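Local coordinates for VESB protease (Vibrio cholerae, PDB 4LK4), which probably cleaves peptide bonds as a secreted trypsin-like serine endopeptidase of the S1 family, at residues I25-Y36 / S65-N76; P97-A105 / H174-N184. The protein carries 1 engineered substitution. All coordinates share one frame; numbering follows the deposited sequence.

Interaction 1 of 2, residues I25-Y36 / S65-N76; sequences IVALVKRGADAY and SVDVIIGAYDLN
R31 grips the 65-76 segment through both its backbone and its side chain. Its amide donates to S65 O (N to O, 2.9 Å), and its NH2 reaches V66 O at 3.0 Å with the acceptor in the plane of the guanidinium. A bend at chi3 (-53°) swings the head alongside V66 and D67. There NE makes a weak, bent bond to D67 OD1 (3.3 Å) within a salt bridge, the guanidinium and carboxylate planes being almost parallel. The other carboxylate oxygen, D67 OD2, forms a second salt bridge with R83, so each carboxylate oxygen of D67 has its own arginine partner.

From there the antiparallel strands 25-30 and 66-70 pair through the hydrogen-bonded couples V29/D67 and A27/I69, and G71 N donates to I25 O (2.8 Å) where a type II turn from I69 to A72 carries the chain away. One face bears V26, L28, V68 and I70; L28 CD2 lies against V68 CG1 at 3.3 Å, the two side chains pointing the same way. On the other face L75 folds back to set CD2 3.8 Å from A27 CB, while I69 CD1 meets A35 CB at 3.6 Å. Farther out, the N76 amide stands nearly perpendicular to the Y36 ring, with OD1 3.3 Å from Y36 CB.

This pairing closes the six-stranded barrel of the first half of the trypsin fold. V68 and I70 pack inward on L109 of strand 105-109, with strand 39-46 flanking 25-30 and strand 82-91 flanking 66-70.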
loop_
_atom_site.group_PDB
_atom_site.type_symbol
_atom_site.label_atom_id
_atom_site.label_comp_id
_atom_site.label_asym_id
_atom_site.label_seq_id
_atom_site.Cartn_x
_atom_site.Cartn_y
_atom_site.Cartn_z
ATOM N N ILE A 25 -7.342 -9.109 9.635
ATOM C CA ILE A 25 -7.335 -9.347 8.186
ATOM C C ILE A 25 -8.274 -8.371 7.484
ATOM O O ILE A 25 -9.243 -7.885 8.072
ATOM C CB ILE A 25 -7.815 -10.763 7.859
ATOM C CG1 ILE A 25 -7.491 -11.180 6.435
ATOM C CG2 ILE A 25 -9.326 -10.863 8.027
ATOM C CD1 ILE A 25 -6.018 -11.299 6.139
ATOM N N VAL A 26 -8.016 -8.096 6.221
ATOM C CA VAL A 26 -8.904 -7.221 5.469
ATOM C C VAL A 26 -9.180 -7.755 4.066
ATOM O O VAL A 26 -8.251 -8.174 3.362
ATOM C CB VAL A 26 -8.281 -5.826 5.328
ATOM C CG1 VAL A 26 -9.228 -4.897 4.604
ATOM C CG2 VAL A 26 -7.882 -5.294 6.698
ATOM N N ALA A 27 -10.455 -7.741 3.676
ATOM C CA ALA A 27 -10.839 -8.010 2.305
ATOM C C ALA A 27 -11.077 -6.700 1.577
ATOM O O ALA A 27 -11.771 -5.801 2.063
ATOM C CB ALA A 27 -12.076 -8.847 2.269
ATOM N N LEU A 28 -10.484 -6.591 0.409
ATOM C CA LEU A 28 -10.706 -5.437 -0.453
ATOM C C LEU A 28 -11.772 -5.803 -1.477
ATOM O O LEU A 28 -11.647 -6.801 -2.199
ATOM C CB LEU A 28 -9.402 -5.024 -1.139
ATOM C CG LEU A 28 -8.282 -4.609 -0.189
ATOM C CD1 LEU A 28 -7.106 -4.141 -1.022
ATOM C CD2 LEU A 28 -8.724 -3.498 0.738
ATOM N N VAL A 29 -12.837 -5.017 -1.527
ATOM C CA VAL A 29 -13.954 -5.396 -2.374
ATOM C C VAL A 29 -14.419 -4.203 -3.156
ATOM O O VAL A 29 -14.303 -3.074 -2.687
ATOM C CB VAL A 29 -15.104 -6.032 -1.574
ATOM C CG1 VAL A 29 -14.542 -7.043 -0.580
ATOM C CG2 VAL A 29 -15.881 -5.004 -0.818
ATOM N N LYS A 30 -14.944 -4.478 -4.342
ATOM C CA LYS A 30 -15.418 -3.467 -5.235
ATOM C C LYS A 30 -16.600 -2.767 -4.597
ATOM O O LYS A 30 -17.493 -3.418 -4.068
ATOM C CB LYS A 30 -15.807 -4.089 -6.578
ATOM C CG LYS A 30 -16.453 -3.099 -7.544
ATOM C CD LYS A 30 -16.345 -3.569 -8.990
ATOM C CE LYS A 30 -17.158 -2.677 -9.928
ATOM N NZ LYS A 30 -18.544 -3.224 -10.049
ATOM N N ARG A 31 -16.598 -1.431 -4.655
ATOM C CA ARG A 31 -17.651 -0.649 -4.055
ATOM C C ARG A 31 -18.984 -0.886 -4.734
ATOM O O ARG A 31 -19.065 -0.928 -5.964
ATOM C CB ARG A 31 -17.335 0.849 -4.110
ATOM C CG ARG A 31 -18.333 1.652 -3.271
ATOM C CD ARG A 31 -17.910 3.068 -3.027
ATOM N NE ARG A 31 -16.572 3.175 -2.477
ATOM C CZ ARG A 31 -15.942 4.336 -2.301
ATOM N NH1 ARG A 31 -16.536 5.467 -2.643
ATOM N NH2 ARG A 31 -14.715 4.369 -1.811
ATOM N N GLY A 32 -20.032 -1.011 -3.917
ATOM C CA GLY A 32 -21.403 -1.212 -4.412
ATOM C C GLY A 32 -21.695 -2.664 -4.762
ATOM O O GLY A 32 -22.810 -2.996 -5.145
ATOM N N ALA A 33 -20.701 -3.542 -4.654
ATOM C CA ALA A 33 -20.925 -4.944 -4.955
ATOM C C ALA A 33 -21.020 -5.861 -3.698
ATOM O O ALA A 33 -20.577 -5.527 -2.601
ATOM C CB ALA A 33 -19.855 -5.435 -5.892
ATOM N N ASP A 34 -21.666 -7.002 -3.890
ATOM C CA ASP A 34 -21.707 -8.072 -2.911
ATOM C C ASP A 34 -20.256 -8.416 -2.523
ATOM O O ASP A 34 -19.364 -8.458 -3.367
ATOM C CB ASP A 34 -22.460 -9.284 -3.504
ATOM C CG ASP A 34 -22.295 -10.531 -2.671
ATOM O OD1 ASP A 34 -23.101 -10.699 -1.744
ATOM O OD2 ASP A 34 -21.329 -11.317 -2.886
ATOM N N ALA A 35 -20.018 -8.624 -1.234
ATOM C CA ALA A 35 -18.641 -8.785 -0.717
ATOM C C ALA A 35 -17.920 -9.976 -1.336
ATOM O O ALA A 35 -16.769 -9.861 -1.706
ATOM C CB ALA A 35 -18.645 -8.915 0.805
ATOM N N TYR A 36 -18.622 -11.101 -1.458
ATOM C CA TYR A 36 -18.057 -12.321 -2.027
ATOM C C TYR A 36 -17.769 -12.178 -3.528
ATOM O O TYR A 36 -16.671 -12.515 -3.965
ATOM C CB TYR A 36 -19.004 -13.503 -1.738
ATOM C CG TYR A 36 -18.612 -14.859 -2.295
ATOM C CD1 TYR A 36 -17.285 -15.272 -2.343
ATOM C CD2 TYR A 36 -19.587 -15.766 -2.701
ATOM C CE1 TYR A 36 -16.943 -16.513 -2.828
ATOM C CE2 TYR A 36 -19.245 -17.009 -3.181
ATOM C CZ TYR A 36 -17.916 -17.371 -3.243
ATOM O OH TYR A 36 -17.574 -18.624 -3.706
ATOM N N SER A 65 -13.823 3.424 -6.117
ATOM C CA SER A 65 -14.405 2.157 -6.498
ATOM C C SER A 65 -14.057 1.039 -5.484
ATOM O O SER A 65 -14.272 -0.166 -5.763
ATOM C CB SER A 65 -13.913 1.785 -7.889
ATOM O OG SER A 65 -12.527 1.442 -7.804
ATOM N N VAL A 66 -13.542 1.413 -4.311
ATOM C CA VAL A 66 -13.037 0.398 -3.366
ATOM C C VAL A 66 -13.557 0.548 -1.950
ATOM O O VAL A 66 -13.522 1.641 -1.387
ATOM C CB VAL A 66 -11.504 0.391 -3.335
ATOM C CG1 VAL A 66 -10.967 -0.399 -2.134
ATOM C CG2 VAL A 66 -10.982 -0.187 -4.644
ATOM N N ASP A 67 -14.042 -0.570 -1.400
ATOM C CA ASP A 67 -14.335 -0.711 0.020
ATOM C C ASP A 67 -13.356 -1.697 0.618
ATOM O O ASP A 67 -12.745 -2.491 -0.094
ATOM C CB ASP A 67 -15.729 -1.277 0.254
ATOM C CG ASP A 67 -16.836 -0.331 -0.151
ATOM O OD1 ASP A 67 -16.595 0.899 -0.128
ATOM O OD2 ASP A 67 -17.955 -0.829 -0.497
ATOM N N VAL A 68 -13.238 -1.661 1.942
ATOM C CA VAL A 68 -12.528 -2.682 2.671
ATOM C C VAL A 68 -13.463 -3.258 3.715
ATOM O O VAL A 68 -14.407 -2.595 4.162
ATOM C CB VAL A 68 -11.260 -2.146 3.363
ATOM C CG1 VAL A 68 -10.492 -1.253 2.422
ATOM C CG2 VAL A 68 -11.597 -1.408 4.661
ATOM N N ILE A 69 -13.186 -4.497 4.086
ATOM C CA ILE A 69 -13.930 -5.192 5.157
ATOM C C ILE A 69 -12.921 -5.720 6.143
ATOM O O ILE A 69 -12.211 -6.669 5.839
ATOM C CB ILE A 69 -14.761 -6.373 4.674
ATOM C CG1 ILE A 69 -15.745 -5.929 3.606
ATOM C CG2 ILE A 69 -15.534 -6.976 5.860
ATOM C CD1 ILE A 69 -16.413 -7.082 2.876
ATOM N N ILE A 70 -12.847 -5.053 7.288
ATOM C CA ILE A 70 -11.868 -5.339 8.333
ATOM C C ILE A 70 -12.447 -6.443 9.190
ATOM O O ILE A 70 -13.591 -6.361 9.610
ATOM C CB ILE A 70 -11.622 -4.086 9.240
ATOM C CG1 ILE A 70 -11.106 -2.902 8.403
ATOM C CG2 ILE A 70 -10.619 -4.380 10.330
ATOM C CD1 ILE A 70 -10.785 -1.654 9.183
ATOM N N GLY A 71 -11.655 -7.465 9.465
ATOM C CA GLY A 71 -12.141 -8.602 10.286
ATOM C C GLY A 71 -13.131 -9.421 9.497
ATOM O O GLY A 71 -13.973 -10.082 10.049
ATOM N N ALA A 72 -13.039 -9.360 8.171
ATOM C CA ALA A 72 -13.879 -10.207 7.307
ATOM C C ALA A 72 -13.493 -11.655 7.558
ATOM O O ALA A 72 -12.352 -11.922 7.915
ATOM C CB ALA A 72 -13.653 -9.837 5.831
ATOM N N TYR A 73 -14.429 -12.576 7.382
ATOM C CA TYR A 73 -14.121 -13.994 7.466
ATOM C C TYR A 73 -14.908 -14.808 6.441
ATOM O O TYR A 73 -14.328 -15.349 5.515
ATOM C CB TYR A 73 -14.359 -14.500 8.873
ATOM C CG TYR A 73 -14.124 -15.965 8.983
ATOM C CD1 TYR A 73 -12.834 -16.457 9.065
ATOM C CD2 TYR A 73 -15.172 -16.861 8.965
ATOM C CE1 TYR A 73 -12.602 -17.808 9.160
ATOM C CE2 TYR A 73 -14.950 -18.228 9.022
ATOM C CZ TYR A 73 -13.660 -18.685 9.131
ATOM O OH TYR A 73 -13.386 -20.023 9.200
ATOM N N ASP A 74 -16.216 -14.904 6.604
ATOM C CA ASP A 74 -17.119 -15.498 5.584
ATOM C C ASP A 74 -17.645 -14.339 4.761
ATOM O O ASP A 74 -18.465 -13.538 5.242
ATOM C CB ASP A 74 -18.274 -16.216 6.246
ATOM C CG ASP A 74 -19.320 -16.765 5.252
ATOM O OD1 ASP A 74 -19.237 -16.413 4.048
ATOM O OD2 ASP A 74 -20.241 -17.535 5.729
ATOM N N LEU A 75 -17.178 -14.222 3.523
ATOM C CA LEU A 75 -17.534 -13.031 2.744
ATOM C C LEU A 75 -19.041 -12.906 2.495
ATOM O O LEU A 75 -19.516 -11.810 2.248
ATOM C CB LEU A 75 -16.744 -12.958 1.429
ATOM C CG LEU A 75 -15.229 -12.828 1.615
ATOM C CD1 LEU A 75 -14.496 -13.198 0.368
ATOM C CD2 LEU A 75 -14.835 -11.439 1.995
ATOM N N ASN A 76 -19.778 -14.011 2.572
ATOM C CA ASN A 76 -21.227 -13.986 2.427
ATOM C C ASN A 76 -22.005 -13.563 3.683
ATOM O O ASN A 76 -23.240 -13.539 3.672
ATOM C CB ASN A 76 -21.720 -15.364 1.983
ATOM C CG ASN A 76 -21.783 -15.516 0.492
ATOM O OD1 ASN A 76 -21.817 -14.542 -0.250
ATOM N ND2 ASN A 76 -21.804 -16.745 0.041
#

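Interaction 2 of 2, residues P97-A105 / H174-N184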
loop_
_atom_site.group_PDB
_atom_site.type_symbol
_atom_site.label_atom_id
_atom_site.label_comp_id
_atom_site.label_asym_id
_atom_site.label_seq_id
_atom_site.Cartn_x
_atom_site.Cartn_y
_atom_site.Cartn_z
ATOM N N PRO A 97 5.210 -1.771 -12.150
ATOM C CA PRO A 97 4.337 -2.889 -12.447
ATOM C C PRO A 97 4.982 -3.971 -13.310
ATOM O O PRO A 97 4.471 -5.065 -13.337
ATOM C CB PRO A 97 3.180 -2.240 -13.211
ATOM C CG PRO A 97 3.781 -1.049 -13.853
ATOM C CD PRO A 97 4.918 -0.591 -12.985
ATOM N N SER A 98 6.080 -3.712 -14.007
ATOM C CA SER A 98 6.613 -4.757 -14.901
ATOM C C SER A 98 7.093 -5.958 -14.084
ATOM O O SER A 98 6.690 -7.085 -14.359
ATOM C CB SER A 98 7.712 -4.242 -15.843
ATOM O OG SER A 98 8.478 -3.254 -15.204
ATOM N N ASN A 99 7.912 -5.707 -13.065
ATOM C CA ASN A 99 8.448 -6.780 -12.218
ATOM C C ASN A 99 8.011 -6.661 -10.752
ATOM O O ASN A 99 8.545 -7.329 -9.868
ATOM C CB ASN A 99 9.962 -6.803 -12.328
ATOM C CG ASN A 99 10.599 -5.467 -11.947
ATOM O OD1 ASN A 99 9.963 -4.566 -11.356
ATOM N ND2 ASN A 99 11.873 -5.327 -12.304
ATOM N N LEU A 100 7.021 -5.816 -10.514
ATOM C CA LEU A 100 6.404 -5.643 -9.215
ATOM C C LEU A 100 7.352 -5.382 -8.039
ATOM O O LEU A 100 7.057 -5.794 -6.917
ATOM C CB LEU A 100 5.520 -6.839 -8.897
ATOM C CG LEU A 100 4.347 -7.178 -9.818
ATOM C CD1 LEU A 100 3.590 -8.368 -9.232
ATOM C CD2 LEU A 100 3.413 -5.998 -9.928
ATOM N N LEU A 101 8.460 -4.691 -8.261
ATOM C CA LEU A 101 9.219 -4.183 -7.125
ATOM C C LEU A 101 8.490 -3.030 -6.416
ATOM O O LEU A 101 7.744 -2.270 -7.014
ATOM C CB LEU A 101 10.629 -3.732 -7.517
ATOM C CG LEU A 101 11.544 -4.746 -8.222
ATOM C CD1 LEU A 101 12.895 -4.101 -8.500
ATOM C CD2 LEU A 101 11.734 -6.036 -7.441
ATOM N N ASN A 102 8.746 -2.931 -5.125
ATOM C CA ASN A 102 8.141 -1.968 -4.246
ATOM C C ASN A 102 6.645 -2.054 -4.312
ATOM O O ASN A 102 5.962 -1.045 -4.387
ATOM C CB ASN A 102 8.648 -0.574 -4.556
ATOM C CG ASN A 102 10.145 -0.544 -4.700
ATOM O OD1 ASN A 102 10.884 -0.969 -3.805
ATOM N ND2 ASN A 102 10.608 -0.077 -5.847
ATOM N N ASP A 103 6.151 -3.286 -4.256
ATOM C CA ASP A 103 4.741 -3.566 -4.415
ATOM C C ASP A 103 4.056 -3.375 -3.083
ATOM O O ASP A 103 3.775 -4.322 -2.376
ATOM C CB ASP A 103 4.543 -4.988 -4.925
ATOM C CG ASP A 103 3.118 -5.276 -5.360
ATOM O OD1 ASP A 103 2.318 -4.332 -5.542
ATOM O OD2 ASP A 103 2.803 -6.483 -5.531
ATOM N N ILE A 104 3.800 -2.122 -2.741
ATOM C CA ILE A 104 3.174 -1.833 -1.488
ATOM C C ILE A 104 2.311 -0.595 -1.603
ATOM O O ILE A 104 2.626 0.317 -2.358
ATOM C CB ILE A 104 4.237 -1.665 -0.407
ATOM C CG1 ILE A 104 3.592 -1.541 0.975
ATOM C CG2 ILE A 104 5.145 -0.478 -0.714
ATOM C CD1 ILE A 104 4.583 -1.610 2.113
ATOM N N ALA A 105 1.226 -0.592 -0.827
ATOM C CA ALA A 105 0.260 0.493 -0.839
ATOM C C ALA A 105 -0.458 0.638 0.483
ATOM O O ALA A 105 -0.603 -0.311 1.205
ATOM C CB ALA A 105 -0.767 0.264 -1.951
ATOM N N HIS A 174 13.088 -11.595 -11.791
ATOM C CA HIS A 174 12.266 -10.388 -11.856
ATOM C C HIS A 174 12.716 -9.294 -10.874
ATOM O O HIS A 174 11.921 -8.704 -10.118
ATOM C CB HIS A 174 10.789 -10.767 -11.743
ATOM C CG HIS A 174 10.313 -11.597 -12.896
ATOM N ND1 HIS A 174 10.649 -12.926 -13.048
ATOM C CD2 HIS A 174 9.587 -11.270 -13.993
ATOM C CE1 HIS A 174 10.130 -13.389 -14.172
ATOM N NE2 HIS A 174 9.485 -12.403 -14.767
ATOM N N GLY A 175 14.027 -9.044 -10.909
ATOM C CA GLY A 175 14.646 -7.929 -10.191
ATOM C C GLY A 175 14.735 -8.092 -8.685
ATOM O O GLY A 175 14.936 -7.107 -7.971
ATOM N N ILE A 176 14.600 -9.334 -8.211
ATOM C CA ILE A 176 14.733 -9.667 -6.809
ATOM C C ILE A 176 16.202 -9.593 -6.465
ATOM O O ILE A 176 17.053 -10.029 -7.242
ATOM C CB ILE A 176 14.196 -11.086 -6.521
ATOM C CG1 ILE A 176 12.669 -11.095 -6.636
ATOM C CG2 ILE A 176 14.613 -11.561 -5.135
ATOM C CD1 ILE A 176 12.092 -12.471 -6.854
ATOM N N SER A 177 16.500 -9.056 -5.296
ATOM C CA SER A 177 17.877 -8.905 -4.890
ATOM C C SER A 177 18.291 -10.127 -4.100
ATOM O O SER A 177 17.467 -10.804 -3.500
ATOM C CB SER A 177 18.071 -7.625 -4.070
ATOM O OG SER A 177 19.391 -7.536 -3.561
ATOM N N SER A 178 19.577 -10.425 -4.128
ATOM C CA SER A 178 20.116 -11.483 -3.305
ATOM C C SER A 178 20.315 -10.967 -1.874
ATOM O O SER A 178 20.474 -11.759 -0.955
ATOM C CB SER A 178 21.437 -11.972 -3.880
ATOM O OG SER A 178 22.424 -10.981 -3.717
ATOM N N ASP A 179 20.319 -9.639 -1.706
ATOM C CA ASP A 179 20.434 -8.989 -0.408
ATOM C C ASP A 179 19.066 -9.078 0.260
ATOM O O ASP A 179 18.082 -8.613 -0.303
ATOM C CB ASP A 179 20.853 -7.531 -0.605
ATOM C CG ASP A 179 21.115 -6.794 0.701
ATOM O OD1 ASP A 179 20.617 -7.254 1.731
ATOM O OD2 ASP A 179 21.826 -5.746 0.696
ATOM N N PRO A 180 18.993 -9.696 1.456
ATOM C CA PRO A 180 17.749 -9.810 2.212
ATOM C C PRO A 180 17.190 -8.443 2.616
ATOM O O PRO A 180 15.988 -8.305 2.889
ATOM C CB PRO A 180 18.165 -10.584 3.473
ATOM C CG PRO A 180 19.477 -11.214 3.156
ATOM C CD PRO A 180 20.127 -10.304 2.182
ATOM N N ASN A 181 18.072 -7.458 2.697
ATOM C CA ASN A 181 17.675 -6.125 3.022
ATOM C C ASN A 181 17.174 -5.476 1.734
ATOM O O ASN A 181 17.787 -4.558 1.216
ATOM C CB ASN A 181 18.851 -5.357 3.624
ATOM C CG ASN A 181 18.511 -3.923 3.916
ATOM O OD1 ASN A 181 17.385 -3.609 4.274
ATOM N ND2 ASN A 181 19.475 -3.034 3.733
ATOM N N SER A 182 16.048 -5.977 1.234
ATOM C CA SER A 182 15.459 -5.514 -0.020
ATOM C C SER A 182 13.933 -5.628 0.010
ATOM O O SER A 182 13.331 -6.178 0.951
ATOM C CB SER A 182 16.003 -6.321 -1.206
ATOM O OG SER A 182 15.804 -7.721 -1.001
ATOM N N THR A 183 13.349 -5.119 -1.070
ATOM C CA THR A 183 11.942 -4.960 -1.261
ATOM C C THR A 183 11.091 -6.225 -1.109
ATOM O O THR A 183 9.904 -6.114 -0.807
ATOM C CB THR A 183 11.661 -4.379 -2.674
ATOM O OG1 THR A 183 10.252 -4.148 -2.827
ATOM C CG2 THR A 183 12.096 -5.333 -3.779
ATOM N N ASN A 184 11.637 -7.396 -1.405
ATOM C CA ASN A 184 10.829 -8.582 -1.299
ATOM C C ASN A 184 11.618 -9.833 -1.002
ATOM O O ASN A 184 12.852 -9.846 -1.110
ATOM C CB ASN A 184 9.932 -8.756 -2.532
ATOM C CG ASN A 184 10.706 -8.819 -3.842
ATOM O OD1 ASN A 184 11.904 -9.059 -3.874
ATOM N ND2 ASN A 184 9.995 -8.627 -4.936
HETATM O O HOH W 1 9.832 -8.766 -8.018
HETATM O O HOH W 2 7.234 -7.884 -5.195
HETATM O O HOH W 3 7.660 -5.836 -3.361
#
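L101 lays its CD2 methyl over the backbone of the 174-184 loop, 3.4 Å from G175 O, and crosses T183 at about a right angle, with T183 CG2 3.7 Å from the same methyl. The T183 hydroxyl lies opposite its own backbone N (chi1 -177°), which brings OG1 to N102; the N102 amide donates to it at 3.0 Å, N to OG1. Beside L101, N99 CB rests 3.5 Å from H174 O.

Much of the remaining polar contact runs through water. N184 ND2 donates to two waters: one donates to N99 O and H174 O, the other donates to L100 O at 2.7 Å. A third water accepts from D103 N and also bonds T183 OG1, so the hydroxyl is tied to two consecutive residues of the other loop.

D103 itself bonds H56 ND1 and S216 OG through OD2, matching the Asp-His couple of the catalytic triad in S1 proteases, and H174 meets W217 edge-to-face. The contact thus joins the loop between strands 82-91 and 105-109 of the first barrel to the loop that leads from helix 165-172, against which I176 packs, into strand 184-189 of the second.

How the interactions relate
Both contacts lie within the trypsin-like domain and follow one another along the chain without nesting or crossing. Starting from the N terminus, interaction 1 closes first, bringing 65-76 back to 25-36 after an excursion through strands 39-46 and 50-53, and it is local to the first barrel. Interaction 2 opens later, in the loop leaving strand 82-91, and closes a longer excursion of 68 residues, along strand 105-109 and then through strands 134-139 and 156-162 of the second barrel and helix 165-172. It therefore links the two halves of the domain. Their centres are about 27 Å apart, on opposite sides of the chain's centre, but 97-105 runs directly into strand 105-109, a member of the barrel that interaction 1 seals.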